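Rhamnonate dehydratase (Gibberella zeae PH-1, PDB 3FXG) catalyses the dehydration of rhamnonate as a magnesium-dependent lyase of the enolase superfamily. Local coordinates at the interface of chains A and B. Numbering follows the deposited sequence. Chains: chain A/B, Rhamnonate dehydratase.

All three contacts belong to one two-fold symmetric interface, and each has a twin with the chains exchanged. The C-alpha centres of contacts 1 and 2 lie about 14 Å apart, those of contacts 1 and 3 about 13 Å, and those of contacts 2 and 3 about 11 Å. Contacts 2 and 3 share A:Met225 and B:Met121 and both draw on helix 109-119 of chain B; the loop that follows it supplies residues to all three. One stretch of chain B thus touches both the N-terminal and metal-binding parts of chain A. If it persists in solution, this interface would pair the eight copies of the deposited assembly.

Contact 1: the interface of chains A and B. Residues chain A 60-61, 63-64, 84, 128; chain B 91-92, 122-123.
The backbone N-H of A:Leu128 donates to the carbonyl O of B:Tyr123 over 3.0 Å, 151° at the hydrogen, joining the start of helix 128-148 to the loop that carries B:Phe122 and B:Tyr123. Both aromatic side chains hold CG between their own backbone N and carbonyl carbon (chi1 73° and 72°), and CD2 of B:Tyr123 lies over the rim of one B:Phe122 face while CD1 of B:Phe122 meets the tyrosine edge. B:Phe122 drives its tip against the loop at A:Gly60 and A:Ile61, CZ lying 3.4 Å from the carbonyl O of A:Gly60, and its CE1 flank meets CE2 of A:Phe84 at 4.0 Å. B:Tyr123 instead lays its CB and the near end of its ring on A:Leu64 and A:Phe84. A:Leu64 sends its two methyls different ways: CD1 rests on CG of B:Tyr123 at 3.8 Å, while CD2 touches CD2 of B:Leu92 at 4.1 Å and packs near CZ3 of B:Trp91. The CH2 corner of the indole abuts the carbonyl of A:Val63. Packing is mainly hydrocarbon, and the A:Leu128 N-H bond probably helps set the position of the loop. In the fold, the loop after helix 109-119 and helix 86-101 of chain B meet the 60-64 loop, the end of strand 78-84 and the start of helix 128-148 of chain A.

Contact 2: the interface of chains A and B. Residues chain A 45, 48-49, 225-226; chain B 114-115, 118, 121.
The guanidinium of B:Arg118 reaches chain A through NE, which donates to the carbonyl O of A:Pro45 over 2.8 Å, 155° at the hydrogen; the donor stands somewhat out of the carbonyl plane. The arm leaves its helix with CG anti to the carbonyl carbon (chi1 -70°) and bends at chi3 (73°), turning its head across the proline. NH2 extends the grip through two waters. Water 1, in the guanidinium plane and 2.9 Å from NH2 of B:Arg118, also binds the carbonyl O of A:Met225, and water 2 bridges NH2 to the carbonyl O of A:Ser226. The arginine thus ties together two separate loops of chain A. A:Lys48 crosses it at about a right angle, its CD 3.6 Å from NE of B:Arg118, a contact of the methylene chain rather than of the ammonium group. Beside it, the indole of A:Trp49 is sandwiched: CB of A:Lys48 covers one face, and CG of B:Gln115 lies over the other, 3.5 Å from the centroid of the six-membered ring in a CH-pi contact. The amide of B:Gln115 stands nearly perpendicular to the indole, with NE2 3.5 Å from CG of A:Trp49. The selenium SE of selenomethionine A:Met225 packs 3.6 Å from CG of the poorly ordered selenomethionine B:Met121, the two side chains running past each other in opposite directions. In the fold, helix 109-119 of chain B and B:Met121 in the loop after it lie against the 45-49 segment of chain A and the loop after strand 219-222.

Contact 3: the interface of chains A and B. Residues chain A 126, 225, 252-254, 276-278; chain B 117, 121, 125.
B:Arg125 sets CG anti to its carbonyl carbon and bends at chi3 (-59°), folding its head over A:Pro253, while A:Asp254, with CG likewise anti (chi1 -75°), turns its carboxylate toward chain B. NH1 of B:Arg125 forms a salt bridge of 2.9 Å with OD1 of A:Asp254, approaching from above the carboxylate plane although the oxygen lies in the guanidinium plane. OD2 takes the phenol OH of B:Tyr117 tip to tip at 2.6 Å, on the syn side. Water 3 links OD1 to this hydroxyl and to the carbonyl O of B:Arg125. NH2 of B:Arg125 donates to the carbonyl O of A:His276 over 2.9 Å, 141° at the hydrogen. It also makes a longer salt bridge, 3.6 Å, to OE1 of A:Glu277, an oxygen held by NZ of A:Lys126 and the backbone N of A:Tyr278; in-plane water 4 joins NH1 and NH2 to OE2. CB of A:Pro253 covers one guanidinium face, 3.3 Å above its plane, and the A:Tyr278 edge faces NH2. Water 5 joins NE to the phenol of A:Tyr278 and the carbonyl O of B:Met121, whose poorly ordered side chain packs on A:Ser252 and A:Pro253. A:Asp254 and A:Glu277 probably offset the charge of B:Arg125, and A:Glu277 also that of A:Lys126, whose NZ lies 5.0 Å from NH2 of B:Arg125. In this assembly the site would anchor chain B's loop beyond strand 246-248, which ends at magnesium ligand A:Glu248, and strand 270-273, which leads to ligand A:Glu275, perhaps steadying the barrel's metal-binding end.

Contact 1: the interface of chains A and B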
# COMPACT_ATOMS: atom_id res chain seq x y z
N GLY A 60 12.13 -29.92 -27.93
CA GLY A 60 13.35 -30.12 -27.17
C GLY A 60 13.36 -30.38 -25.68
O GLY A 60 14.39 -30.18 -25.04
N ILE A 61 12.26 -30.85 -25.10
CA ILE A 61 12.24 -31.10 -23.67
C ILE A 61 13.32 -32.11 -23.24
O ILE A 61 13.73 -32.15 -22.08
CB ILE A 61 10.86 -31.61 -23.20
CG1 ILE A 61 10.72 -31.44 -21.69
CG2 ILE A 61 10.70 -33.09 -23.58
CD1 ILE A 61 9.32 -31.70 -21.16
N VAL A 63 16.36 -32.34 -24.88
CA VAL A 63 17.62 -31.92 -25.50
C VAL A 63 18.89 -32.03 -24.66
O VAL A 63 19.96 -32.30 -25.20
CB VAL A 63 17.51 -30.46 -26.03
CG1 VAL A 63 17.47 -29.48 -24.87
CG2 VAL A 63 18.67 -30.17 -26.97
N LEU A 64 18.79 -31.84 -23.35
CA LEU A 64 19.97 -31.88 -22.49
C LEU A 64 20.51 -33.27 -22.14
O LEU A 64 21.72 -33.50 -22.22
CB LEU A 64 19.71 -31.11 -21.20
CG LEU A 64 19.46 -29.61 -21.39
CD1 LEU A 64 19.15 -28.96 -20.05
CD2 LEU A 64 20.68 -28.97 -22.02
N PHE A 84 19.83 -33.72 -14.80
CA PHE A 84 19.72 -33.44 -16.23
C PHE A 84 20.71 -32.32 -16.51
O PHE A 84 21.03 -31.53 -15.62
CB PHE A 84 18.28 -33.04 -16.59
CG PHE A 84 17.99 -31.57 -16.49
CD1 PHE A 84 18.23 -30.86 -15.32
CD2 PHE A 84 17.43 -30.89 -17.58
CE1 PHE A 84 17.92 -29.50 -15.23
CE2 PHE A 84 17.12 -29.53 -17.50
CZ PHE A 84 17.37 -28.83 -16.32
N LEU A 128 20.27 -23.88 -16.25
CA LEU A 128 21.33 -24.87 -16.39
C LEU A 128 22.54 -24.78 -15.45
O LEU A 128 22.93 -25.77 -14.84
CB LEU A 128 21.82 -24.89 -17.85
CG LEU A 128 22.90 -25.92 -18.20
CD1 LEU A 128 22.42 -27.32 -17.86
CD2 LEU A 128 23.23 -25.81 -19.68
N TRP B 91 27.10 -25.80 -28.31
CA TRP B 91 26.40 -27.07 -28.12
C TRP B 91 24.89 -26.85 -28.18
O TRP B 91 24.17 -27.58 -28.87
CB TRP B 91 26.77 -27.69 -26.77
CG TRP B 91 26.37 -29.13 -26.66
CD1 TRP B 91 27.13 -30.22 -27.00
CD2 TRP B 91 25.11 -29.65 -26.20
NE1 TRP B 91 26.41 -31.38 -26.79
CE2 TRP B 91 25.18 -31.05 -26.30
CE3 TRP B 91 23.94 -29.05 -25.71
CZ2 TRP B 91 24.11 -31.88 -25.93
CZ3 TRP B 91 22.88 -29.88 -25.35
CH2 TRP B 91 22.97 -31.28 -25.46
N LEU B 92 24.41 -25.84 -27.46
CA LEU B 92 22.98 -25.53 -27.43
C LEU B 92 22.47 -25.02 -28.77
O LEU B 92 21.35 -25.32 -29.16
CB LEU B 92 22.70 -24.49 -26.34
CG LEU B 92 22.81 -25.00 -24.91
CD1 LEU B 92 22.71 -23.84 -23.94
CD2 LEU B 92 21.72 -26.03 -24.65
N PHE B 122 12.31 -24.33 -19.64
CA PHE B 122 12.57 -25.32 -18.59
C PHE B 122 14.00 -25.33 -18.03
O PHE B 122 14.23 -25.87 -16.95
CB PHE B 122 12.15 -26.72 -19.06
CG PHE B 122 13.06 -27.34 -20.09
CD1 PHE B 122 14.02 -28.28 -19.71
CD2 PHE B 122 12.91 -27.05 -21.44
CE1 PHE B 122 14.82 -28.91 -20.66
CE2 PHE B 122 13.70 -27.67 -22.40
CZ PHE B 122 14.66 -28.61 -22.01
N TYR B 123 14.95 -24.74 -18.75
CA TYR B 123 16.32 -24.70 -18.26
C TYR B 123 16.94 -23.33 -18.51
O TYR B 123 18.14 -23.14 -18.30
CB TYR B 123 17.17 -25.79 -18.95
CG TYR B 123 17.50 -25.53 -20.41
CD1 TYR B 123 18.65 -24.84 -20.77
CD2 TYR B 123 16.66 -26.00 -21.42
CE1 TYR B 123 18.97 -24.62 -22.11
CE2 TYR B 123 16.97 -25.78 -22.77
CZ TYR B 123 18.12 -25.09 -23.10
OH TYR B 123 18.43 -24.86 -24.43

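Contact 2: the interface of chains A and B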
# COMPACT_ATOMS: atom_id res chain seq x y z
N PRO A 45 4.51 -24.48 -22.90
CA PRO A 45 4.77 -23.12 -23.39
C PRO A 45 4.90 -23.07 -24.91
O PRO A 45 4.74 -22.02 -25.52
CB PRO A 45 6.09 -22.75 -22.70
CG PRO A 45 6.01 -23.50 -21.41
CD PRO A 45 5.48 -24.85 -21.86
N LYS A 48 1.64 -23.36 -28.40
CA LYS A 48 1.10 -22.28 -29.22
C LYS A 48 1.31 -22.58 -30.71
O LYS A 48 0.59 -22.06 -31.57
CB LYS A 48 1.80 -20.96 -28.87
CG LYS A 48 1.79 -20.62 -27.38
CD LYS A 48 2.67 -19.40 -27.07
CE LYS A 48 2.17 -18.14 -27.76
NZ LYS A 48 0.85 -17.68 -27.24
N TRP A 49 2.30 -23.42 -31.01
CA TRP A 49 2.62 -23.75 -32.40
C TRP A 49 2.34 -25.21 -32.76
O TRP A 49 2.82 -26.14 -32.10
CB TRP A 49 4.09 -23.40 -32.64
CG TRP A 49 4.40 -21.99 -32.22
CD1 TRP A 49 3.93 -20.84 -32.81
CD2 TRP A 49 5.17 -21.57 -31.09
NE1 TRP A 49 4.37 -19.74 -32.11
CE2 TRP A 49 5.13 -20.16 -31.05
CE3 TRP A 49 5.90 -22.26 -30.11
CZ2 TRP A 49 5.79 -19.41 -30.06
CZ3 TRP A 49 6.56 -21.51 -29.12
CH2 TRP A 49 6.50 -20.11 -29.11
N MSE A 225 3.59 -24.64 -16.67
CA MSE A 225 3.83 -23.23 -17.02
C MSE A 225 3.27 -22.79 -18.37
O MSE A 225 3.81 -21.89 -19.02
CB MSE A 225 5.34 -22.92 -16.93
CG MSE A 225 6.25 -23.74 -17.85
SE MSE A 225 8.19 -23.63 -17.46
CE MSE A 225 8.70 -25.34 -18.20
N SER A 226 2.14 -23.37 -18.77
CA SER A 226 1.57 -23.08 -20.08
C SER A 226 0.37 -22.13 -20.21
O SER A 226 -0.03 -21.82 -21.33
CB SER A 226 1.18 -24.39 -20.75
OG SER A 226 0.05 -24.96 -20.11
N GLU B 114 10.30 -15.93 -29.69
CA GLU B 114 9.33 -16.54 -28.77
C GLU B 114 9.49 -18.06 -28.72
O GLU B 114 9.38 -18.66 -27.64
CB GLU B 114 7.90 -16.18 -29.18
CG GLU B 114 7.55 -14.69 -29.11
CD GLU B 114 7.75 -14.09 -27.72
OE1 GLU B 114 7.17 -14.62 -26.75
OE2 GLU B 114 8.48 -13.08 -27.61
N GLN B 115 9.74 -18.68 -29.86
CA GLN B 115 9.90 -20.14 -29.89
C GLN B 115 11.17 -20.56 -29.15
O GLN B 115 11.15 -21.49 -28.34
CB GLN B 115 9.93 -20.66 -31.33
CG GLN B 115 8.64 -20.40 -32.10
CD GLN B 115 8.63 -21.05 -33.48
OE1 GLN B 115 9.64 -21.05 -34.18
NE2 GLN B 115 7.48 -21.60 -33.86
N ARG B 118 10.56 -19.70 -25.22
CA ARG B 118 9.61 -20.55 -24.54
C ARG B 118 9.98 -22.03 -24.57
O ARG B 118 9.67 -22.77 -23.63
CB ARG B 118 8.20 -20.32 -25.10
CG ARG B 118 7.64 -18.95 -24.71
CD ARG B 118 6.25 -18.69 -25.25
NE ARG B 118 5.20 -19.45 -24.58
CZ ARG B 118 4.70 -19.16 -23.38
NH1 ARG B 118 5.17 -18.12 -22.69
NH2 ARG B 118 3.72 -19.90 -22.87
N MSE B 121 12.55 -22.55 -21.82
CA MSE B 121 12.11 -22.06 -20.53
C MSE B 121 12.43 -23.03 -19.38
O MSE B 121 12.79 -22.60 -18.29
CB MSE B 121 10.61 -21.78 -20.59
CG MSE B 121 10.00 -21.16 -19.35
SE MSE B 121 8.20 -20.57 -19.74
CE MSE B 121 8.68 -18.90 -20.57
O HOH W 1 2.59 -19.60 -20.24
O HOH W 2 1.44 -21.93 -23.75

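Contact 3: the interface of chains A and B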
# COMPACT_ATOMS: atom_id res chain seq x y z
N LYS A 126 20.02 -18.63 -12.49
CA LYS A 126 18.90 -19.52 -12.76
C LYS A 126 19.24 -20.45 -13.91
O LYS A 126 20.20 -20.22 -14.65
CB LYS A 126 17.64 -18.71 -13.08
CG LYS A 126 17.22 -17.76 -11.94
CD LYS A 126 15.86 -17.15 -12.17
CE LYS A 126 15.56 -16.06 -11.15
NZ LYS A 126 15.54 -16.54 -9.73
N MSE A 225 3.59 -24.64 -16.67
CA MSE A 225 3.83 -23.23 -17.02
C MSE A 225 3.27 -22.79 -18.37
O MSE A 225 3.81 -21.89 -19.02
CB MSE A 225 5.34 -22.92 -16.93
CG MSE A 225 6.25 -23.74 -17.85
SE MSE A 225 8.19 -23.63 -17.46
CE MSE A 225 8.70 -25.34 -18.20
N SER A 252 3.83 -18.91 -16.33
CA SER A 252 5.23 -18.99 -16.67
C SER A 252 5.99 -18.62 -15.40
O SER A 252 5.51 -17.83 -14.59
CB SER A 252 5.57 -17.96 -17.76
OG SER A 252 6.96 -17.69 -17.78
N PRO A 253 7.18 -19.21 -15.18
CA PRO A 253 7.95 -18.89 -13.98
C PRO A 253 8.36 -17.41 -13.97
O PRO A 253 8.77 -16.88 -12.93
CB PRO A 253 9.16 -19.82 -14.08
CG PRO A 253 8.59 -21.02 -14.77
CD PRO A 253 7.75 -20.39 -15.86
N ASP A 254 8.26 -16.74 -15.12
CA ASP A 254 8.60 -15.32 -15.23
C ASP A 254 7.49 -14.42 -14.69
O ASP A 254 7.69 -13.22 -14.57
CB ASP A 254 8.84 -14.90 -16.69
CG ASP A 254 10.15 -15.38 -17.25
OD1 ASP A 254 11.19 -15.28 -16.55
OD2 ASP A 254 10.16 -15.85 -18.41
N HIS A 276 10.44 -24.70 -11.65
CA HIS A 276 11.35 -24.01 -12.55
C HIS A 276 11.84 -22.68 -11.99
O HIS A 276 12.10 -21.73 -12.73
CB HIS A 276 10.70 -23.81 -13.92
CG HIS A 276 10.39 -25.10 -14.61
ND1 HIS A 276 9.13 -25.67 -14.62
CD2 HIS A 276 11.20 -25.97 -15.27
CE1 HIS A 276 9.18 -26.83 -15.26
NE2 HIS A 276 10.42 -27.04 -15.66
N GLU A 277 11.98 -22.62 -10.67
CA GLU A 277 12.49 -21.44 -9.97
C GLU A 277 13.80 -21.88 -9.32
O GLU A 277 13.99 -23.06 -9.04
CB GLU A 277 11.48 -20.95 -8.93
CG GLU A 277 11.85 -19.62 -8.28
CD GLU A 277 12.30 -18.58 -9.30
OE1 GLU A 277 13.47 -18.63 -9.73
OE2 GLU A 277 11.48 -17.72 -9.67
N TYR A 278 14.71 -20.93 -9.07
CA TYR A 278 16.03 -21.26 -8.51
C TYR A 278 16.54 -20.32 -7.43
O TYR A 278 16.20 -19.13 -7.42
CB TYR A 278 17.06 -21.28 -9.65
CG TYR A 278 16.58 -21.94 -10.92
CD1 TYR A 278 16.97 -23.23 -11.25
CD2 TYR A 278 15.71 -21.27 -11.78
CE1 TYR A 278 16.51 -23.85 -12.42
CE2 TYR A 278 15.24 -21.88 -12.94
CZ TYR A 278 15.64 -23.16 -13.26
OH TYR A 278 15.17 -23.76 -14.40
N TYR B 117 12.81 -18.89 -26.89
CA TYR B 117 12.70 -18.57 -25.47
C TYR B 117 11.77 -19.51 -24.71
O TYR B 117 12.14 -20.05 -23.67
CB TYR B 117 12.21 -17.13 -25.27
CG TYR B 117 12.23 -16.69 -23.82
CD1 TYR B 117 13.40 -16.19 -23.24
CD2 TYR B 117 11.09 -16.80 -23.03
CE1 TYR B 117 13.43 -15.81 -21.89
CE2 TYR B 117 11.12 -16.43 -21.68
CZ TYR B 117 12.29 -15.94 -21.12
OH TYR B 117 12.30 -15.57 -19.79
N MSE B 121 12.55 -22.55 -21.82
CA MSE B 121 12.11 -22.06 -20.53
C MSE B 121 12.43 -23.03 -19.38
O MSE B 121 12.79 -22.60 -18.29
CB MSE B 121 10.61 -21.78 -20.59
CG MSE B 121 10.00 -21.16 -19.35
SE MSE B 121 8.20 -20.57 -19.74
CE MSE B 121 8.68 -18.90 -20.57
N ARG B 125 15.39 -18.96 -19.25
CA ARG B 125 14.77 -17.73 -18.76
C ARG B 125 15.82 -16.67 -18.45
O ARG B 125 15.60 -15.48 -18.66
CB ARG B 125 13.90 -17.99 -17.51
CG ARG B 125 12.70 -18.87 -17.80
CD ARG B 125 11.65 -18.82 -16.69
NE ARG B 125 12.17 -19.25 -15.39
CZ ARG B 125 12.36 -18.43 -14.36
NH1 ARG B 125 12.07 -17.14 -14.47
NH2 ARG B 125 12.82 -18.91 -13.21
O HOH W 3 13.59 -14.02 -17.48
O HOH W 4 12.34 -16.12 -11.84
O HOH W 5 13.65 -21.89 -15.90